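Local coordinates for protein cellulase (glycosyl hydrolase family 5) (Bacteroides ovatus, PDB 3ZMR) that cleaves the beta-1,4-glucan backbone of xyloglucans with retention of the beta-configuration to release xyloglucan oligosaccharides, at residues I420-V423 with V424-C427. Residues are numbered along the deposited sequence; the frame is centred on the assembly and turned at random.
Sequences IEYV and VKTC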
loop_
_atom_site.group_PDB
_atom_site.type_symbol
_atom_site.label_atom_id
_atom_site.label_comp_id
_atom_site.label_asym_id
_atom_site.label_seq_id
_atom_site.Cartn_x
_atom_site.Cartn_y
_atom_site.Cartn_z
ATOM N N ILE A 420 2.694 -16.619 -15.851
ATOM C CA ILE A 420 2.103 -16.791 -14.536
ATOM C C ILE A 420 3.007 -17.596 -13.628
ATOM O O ILE A 420 3.305 -17.188 -12.484
ATOM C CB ILE A 420 0.687 -17.434 -14.621
ATOM C CG1 ILE A 420 -0.320 -16.435 -15.209
ATOM C CG2 ILE A 420 0.212 -17.894 -13.243
ATOM C CD1 ILE A 420 -1.647 -17.038 -15.629
ATOM N N GLU A 421 3.454 -18.754 -14.096
ATOM C CA GLU A 421 4.348 -19.597 -13.314
ATOM C C GLU A 421 5.620 -18.842 -12.964
ATOM O O GLU A 421 6.102 -18.931 -11.833
ATOM C CB GLU A 421 4.699 -20.860 -14.096
ATOM C CG GLU A 421 5.621 -21.810 -13.349
ATOM C CD GLU A 421 6.207 -22.913 -14.218
ATOM O OE1 GLU A 421 5.533 -23.368 -15.182
ATOM O OE2 GLU A 421 7.338 -23.349 -13.901
ATOM N N TYR A 422 6.155 -18.106 -13.930
ATOM C CA TYR A 422 7.448 -17.420 -13.751
ATOM C C TYR A 422 7.298 -16.297 -12.706
ATOM O O TYR A 422 8.138 -16.139 -11.791
ATOM C CB TYR A 422 8.030 -16.857 -15.054
ATOM C CG TYR A 422 9.484 -16.472 -14.890
ATOM C CD1 TYR A 422 10.487 -17.431 -14.961
ATOM C CD2 TYR A 422 9.841 -15.169 -14.581
ATOM C CE1 TYR A 422 11.803 -17.081 -14.748
ATOM C CE2 TYR A 422 11.146 -14.807 -14.369
ATOM C CZ TYR A 422 12.127 -15.762 -14.451
ATOM O OH TYR A 422 13.440 -15.401 -14.236
ATOM N N VAL A 423 6.250 -15.508 -12.831
ATOM C CA VAL A 423 6.014 -14.433 -11.854
ATOM C C VAL A 423 5.867 -15.026 -10.438
ATOM O O VAL A 423 6.478 -14.545 -9.480
ATOM C CB VAL A 423 4.803 -13.573 -12.231
ATOM C CG1 VAL A 423 4.389 -12.668 -11.068
ATOM C CG2 VAL A 423 5.147 -12.786 -13.487
ATOM N N VAL A 424 5.050 -16.050 -10.312
ATOM C CA VAL A 424 4.789 -16.702 -9.024
ATOM C C VAL A 424 6.082 -17.251 -8.419
ATOM O O VAL A 424 6.408 -16.980 -7.279
ATOM C CB VAL A 424 3.671 -17.761 -9.080
ATOM C CG1 VAL A 424 3.563 -18.550 -7.772
ATOM C CG2 VAL A 424 2.355 -17.067 -9.370
ATOM N N LYS A 425 6.823 -18.018 -9.201
ATOM C CA LYS A 425 8.102 -18.584 -8.702
ATOM C C LYS A 425 9.059 -17.476 -8.287
ATOM O O LYS A 425 9.787 -17.623 -7.291
ATOM C CB LYS A 425 8.739 -19.583 -9.697
ATOM C CG LYS A 425 9.785 -19.078 -10.663
ATOM C CD LYS A 425 10.316 -20.241 -11.514
ATOM C CE LYS A 425 11.447 -19.816 -12.432
ATOM N NZ LYS A 425 11.800 -20.896 -13.406
ATOM N N THR A 426 9.108 -16.384 -9.041
ATOM C CA THR A 426 9.997 -15.282 -8.707
ATOM C C THR A 426 9.549 -14.600 -7.410
ATOM O O THR A 426 10.364 -14.235 -6.557
ATOM C CB THR A 426 10.078 -14.279 -9.876
ATOM O OG1 THR A 426 10.538 -14.978 -11.030
ATOM C CG2 THR A 426 11.057 -13.143 -9.589
ATOM N N CYS A 427 8.257 -14.449 -7.233
ATOM C CA CYS A 427 7.742 -13.932 -5.955
ATOM C C CYS A 427 8.132 -14.833 -4.776
ATOM O O CYS A 427 8.614 -14.358 -3.749
ATOM C CB CYS A 427 6.223 -13.774 -6.003
ATOM S SG CYS A 427 5.632 -12.381 -7.003
HETATM O O HOH W 1 8.928 -20.818 -14.482
#
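Y422 receives two side chains from the next turn of its own helix, T426 over one face of the phenol ring and K425 at an oblique angle. The hydroxyl oxygen OG1 of T426 lies 3.4 Å from CE2 of Y422, on the CD2/CE2 half of the ring, whereas the methylene CE of K425 comes within 3.6 Å of CE1 of Y422 on the other half. Y422 can meet both because its ring carbon CG stands anti to the backbone N (chi1 -166°), leaning along the helix beside its own carbonyl carbon. The lysine's contribution is mainly aliphatic: its chain is fully extended beyond the gamma carbon, and NZ of K425 is 4.0 Å from CD1 and CE1 of Y422. That ammonium instead donates to a water, whose own bond to the E421 carboxylate is weak; NZ of K425 and OE2 of E421, 5.1 Å apart, are not in direct contact. T426 OG1 has a second task, as is common for threonine within a helix: it donates to O of Y422 at 2.8 Å. O of Y422 also accepts the helical N-H from N of T426 at 2.9 Å, the two donors arriving from opposite faces of the carbonyl plane, so a single acceptor fixes the threonine's backbone and the rotation of its side chain. Helix 406-429 is the crossover of the beta-alpha-beta unit formed with strands 391-396 and 433-436 in the (beta/alpha)8 (TIM) barrel of this GH5 enzyme. Y422 and T426 face helix 371-379, whereas V423 and C427 turn to the barrel strand 391-396, where V423 touches Y396 and C427 touches I393. CG1 of V423 approaches SG of C427 to 4.3 Å, a loose apolar contact. On another flank, I420 packs against A461 and I462 of helix 456-471, and V424 against L466.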